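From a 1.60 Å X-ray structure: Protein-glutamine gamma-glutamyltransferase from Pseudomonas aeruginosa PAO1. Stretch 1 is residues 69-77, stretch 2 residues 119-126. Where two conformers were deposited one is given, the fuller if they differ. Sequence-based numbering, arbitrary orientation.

Stretch 1 69-77: EQLYWRALT
Stretch 2, residues 119-126: PWLFALDV

Residues 69-77 and 119-126 meet as two roughly antiparallel extended segments joined by a single hydrogen-bonded backbone pair, Arg 74 with Ala 123, and held along their length by two leucine-on-tryptophan packings, an arginine-aspartate salt bridge and a bridging water. The end-to-end directions of the touching parts are 143° apart, and together the stretches bury 584 Å².

Stretch 1 enters through a 3-10 segment at Glu 69 and Gln 70, turns at Leu 71 (phi/psi -87/65), where Tyr 72 N makes a weak 3.0 Å bond to Gln 70 O, and runs as a strand from Tyr 72 onward. Its phi/psi values are -86/94 at Trp 73 and -68/134 at Arg 74, but Ala 75 departs from the extended form at -108/-55 before Leu 76 recovers it at -155/171. Stretch 2 is extended from Trp 120 (-116/131) to Asp 125 (-67/149), most fully at Ala 123 (-167/154), and a cis peptide bond precedes Val 126.

At the central pair Arg 74 CA and Ala 123 CA lie 5.5 Å apart. Ala 123 N donates to Arg 74 O at 3.1 Å with a good angle of 158°, whereas the return bond, Arg 74 N to Ala 123 O, is short at 2.9 Å but bent to 128° and therefore weak. Arg 74 O also receives a CA-H...O contact from Phe 122 CA at 3.4 Å. Beyond this pair the register places Ala 75 CA 4.9 Å from Phe 122 CA and Trp 73 CA 4.8 Å from Leu 124 CA. Direct pairing gives way to water at Tyr 72: water 1 donates to Tyr 72 O at 2.6 Å and accepts from Asp 125 N at 3.0 Å, filling a gap in which Tyr 72 O and Asp 125 N stand 4.4 Å apart.

The side chains of Arg 74 and Ala 123 share one face of the sheet. Arg 74, with chi1 and chi2 both t and chi3 m, extends to Asp 125 (chi1 t), whose CA-to-CB bond points toward stretch 1. Arg 74 NH2 and Asp 125 OD2 form a salt bridge at 3.3 Å, yet the oxygen lies well out of the guanidinium plane and OD1 sits over one face of that group, so the attraction is one of charge without a directed N-H.

The apolar packing has a leucine methyl over an indole near each end. Leu 124 (chi1 m, chi2 t) starts sideways, but its end comes nearer, bringing CD2 3.8 Å from the centroid of the Trp 73 six-membered ring, 17° off the normal. With the donor and ring exchanged between stretches, Leu 76 (chi1 p, chi2 t) lays CD1 4.1 Å from the corresponding Trp 120 centroid, 15° off the normal; both tryptophans have chi1 m. Between them, Ala 75 CB meets the edge of the Phe 122 ring, 3.6 Å from CD1.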

# COMPACT_ATOMS: atom_id res chain seq x y z
N GLU A 69 1.80 -7.63 12.23
CA GLU A 69 1.71 -6.20 12.01
C GLU A 69 2.77 -5.76 11.02
O GLU A 69 2.67 -4.69 10.51
CB GLU A 69 1.93 -5.42 13.32
CG GLU A 69 1.13 -6.00 14.45
CD GLU A 69 1.82 -7.12 15.22
OE1 GLU A 69 1.39 -8.27 15.06
OE2 GLU A 69 2.80 -6.82 15.96
N GLN A 70 3.82 -6.57 10.83
CA GLN A 70 4.87 -6.24 9.95
C GLN A 70 4.68 -6.86 8.54
O GLN A 70 5.53 -6.63 7.70
CB GLN A 70 6.19 -6.79 10.51
CG GLN A 70 6.61 -5.99 11.75
CD GLN A 70 7.83 -6.51 12.46
OE1 GLN A 70 8.69 -7.19 11.89
NE2 GLN A 70 7.91 -6.17 13.74
N LEU A 71 3.66 -7.72 8.35
CA LEU A 71 3.54 -8.50 7.14
C LEU A 71 2.77 -7.69 6.07
O LEU A 71 1.64 -8.01 5.68
CB LEU A 71 2.85 -9.81 7.45
CG LEU A 71 3.62 -10.71 8.41
CD1 LEU A 71 2.86 -11.98 8.59
CD2 LEU A 71 5.03 -10.98 7.91
N TYR A 72 3.39 -6.61 5.66
CA TYR A 72 2.94 -5.79 4.53
C TYR A 72 3.69 -6.20 3.27
O TYR A 72 4.83 -5.80 3.05
CB TYR A 72 3.11 -4.30 4.82
CG TYR A 72 2.06 -3.77 5.76
CD1 TYR A 72 2.17 -3.95 7.13
CD2 TYR A 72 0.98 -3.03 5.30
CE1 TYR A 72 1.20 -3.48 7.98
CE2 TYR A 72 0.01 -2.53 6.15
CZ TYR A 72 0.13 -2.75 7.51
OH TYR A 72 -0.81 -2.23 8.34
N TRP A 73 3.01 -6.99 2.45
CA TRP A 73 3.52 -7.53 1.20
C TRP A 73 3.29 -6.54 0.06
O TRP A 73 2.17 -6.51 -0.48
CB TRP A 73 2.93 -8.90 0.88
CG TRP A 73 2.97 -9.88 2.00
CD1 TRP A 73 1.95 -10.19 2.84
CD2 TRP A 73 4.10 -10.66 2.45
NE1 TRP A 73 2.36 -11.10 3.79
CE2 TRP A 73 3.67 -11.39 3.55
CE3 TRP A 73 5.41 -10.77 2.00
CZ2 TRP A 73 4.53 -12.25 4.25
CZ3 TRP A 73 6.26 -11.61 2.68
CH2 TRP A 73 5.79 -12.34 3.75
N ARG A 74 4.29 -5.71 -0.25
CA ARG A 74 4.16 -4.73 -1.34
C ARG A 74 4.10 -5.47 -2.67
O ARG A 74 4.89 -6.39 -2.94
CB ARG A 74 5.28 -3.69 -1.43
CG ARG A 74 5.12 -2.67 -2.56
CD ARG A 74 6.24 -1.62 -2.63
NE ARG A 74 6.45 -0.91 -1.38
CZ ARG A 74 6.52 0.41 -1.26
NH1 ARG A 74 6.58 1.15 -2.37
NH2 ARG A 74 6.49 0.96 -0.06
N ALA A 75 3.14 -5.06 -3.52
CA ALA A 75 3.08 -5.47 -4.92
C ALA A 75 3.45 -4.33 -5.85
O ALA A 75 4.34 -4.47 -6.70
CB ALA A 75 1.73 -6.01 -5.27
N LEU A 76 2.75 -3.19 -5.71
CA LEU A 76 3.01 -2.06 -6.60
C LEU A 76 2.58 -0.79 -5.88
O LEU A 76 1.94 -0.84 -4.86
CB LEU A 76 2.28 -2.20 -7.93
CG LEU A 76 0.77 -2.02 -7.92
CD1 LEU A 76 0.30 -1.59 -9.31
CD2 LEU A 76 0.05 -3.29 -7.47
N THR A 77 2.93 0.37 -6.46
CA THR A 77 2.38 1.65 -6.04
C THR A 77 1.53 2.21 -7.16
O THR A 77 1.74 1.92 -8.35
CB THR A 77 3.39 2.73 -5.62
OG1 THR A 77 3.95 3.38 -6.78
CG2 THR A 77 4.47 2.20 -4.71
N PRO A 119 3.13 -8.50 -13.84
CA PRO A 119 4.58 -8.57 -13.68
C PRO A 119 5.19 -8.07 -12.38
O PRO A 119 6.17 -7.37 -12.42
CB PRO A 119 5.02 -7.65 -14.84
CG PRO A 119 4.02 -6.53 -14.87
CD PRO A 119 2.72 -7.23 -14.51
N TRP A 120 4.52 -8.28 -11.23
CA TRP A 120 4.92 -7.80 -9.92
C TRP A 120 5.22 -9.00 -9.04
O TRP A 120 4.38 -9.92 -9.00
CB TRP A 120 3.81 -6.93 -9.28
CG TRP A 120 3.31 -5.93 -10.29
CD1 TRP A 120 4.08 -5.13 -11.07
CD2 TRP A 120 1.94 -5.65 -10.63
NE1 TRP A 120 3.28 -4.37 -11.89
CE2 TRP A 120 1.96 -4.67 -11.66
CE3 TRP A 120 0.69 -6.10 -10.18
CZ2 TRP A 120 0.80 -4.17 -12.24
CZ3 TRP A 120 -0.46 -5.64 -10.79
CH2 TRP A 120 -0.41 -4.68 -11.81
N LEU A 121 6.37 -8.99 -8.36
CA LEU A 121 6.61 -9.99 -7.32
C LEU A 121 6.27 -9.36 -5.98
O LEU A 121 6.56 -8.17 -5.70
CB LEU A 121 8.08 -10.42 -7.36
CG LEU A 121 8.57 -11.08 -8.65
CD1 LEU A 121 9.88 -11.80 -8.40
CD2 LEU A 121 7.56 -11.98 -9.29
N PHE A 122 5.67 -10.16 -5.12
CA PHE A 122 5.26 -9.68 -3.81
C PHE A 122 6.43 -9.81 -2.82
O PHE A 122 7.10 -10.86 -2.78
CB PHE A 122 4.07 -10.50 -3.32
CG PHE A 122 2.98 -10.67 -4.33
CD1 PHE A 122 2.41 -9.57 -4.94
CD2 PHE A 122 2.59 -11.94 -4.76
CE1 PHE A 122 1.49 -9.73 -5.94
CE2 PHE A 122 1.56 -12.07 -5.67
CZ PHE A 122 1.00 -10.96 -6.25
N ALA A 123 6.65 -8.80 -1.99
CA ALA A 123 7.73 -8.87 -1.02
C ALA A 123 7.57 -7.76 0.00
O ALA A 123 7.08 -6.66 -0.33
CB ALA A 123 9.07 -8.71 -1.71
N LEU A 124 8.11 -7.98 1.20
CA LEU A 124 8.22 -6.91 2.20
C LEU A 124 9.22 -5.87 1.70
O LEU A 124 10.28 -6.16 1.14
CB LEU A 124 8.72 -7.47 3.53
CG LEU A 124 7.97 -8.66 4.12
CD1 LEU A 124 8.72 -9.13 5.35
CD2 LEU A 124 6.52 -8.32 4.50
N ASP A 125 8.87 -4.60 1.90
CA ASP A 125 9.76 -3.49 1.55
C ASP A 125 10.98 -3.53 2.49
O ASP A 125 10.88 -4.01 3.60
CB ASP A 125 8.98 -2.16 1.68
CG ASP A 125 9.49 -0.98 0.88
OD1 ASP A 125 9.96 -1.19 -0.23
OD2 ASP A 125 9.35 0.16 1.39
N VAL A 126 12.19 -3.09 2.02
CA VAL A 126 12.61 -2.93 0.66
C VAL A 126 13.24 -4.27 0.25
O VAL A 126 14.13 -4.79 0.98
CB VAL A 126 13.64 -1.80 0.52
CG1 VAL A 126 14.29 -1.81 -0.84
CG2 VAL A 126 12.99 -0.45 0.77
O HOH W 1 6.46 -3.81 3.48
O HOH W 2 6.86 -5.49 -5.31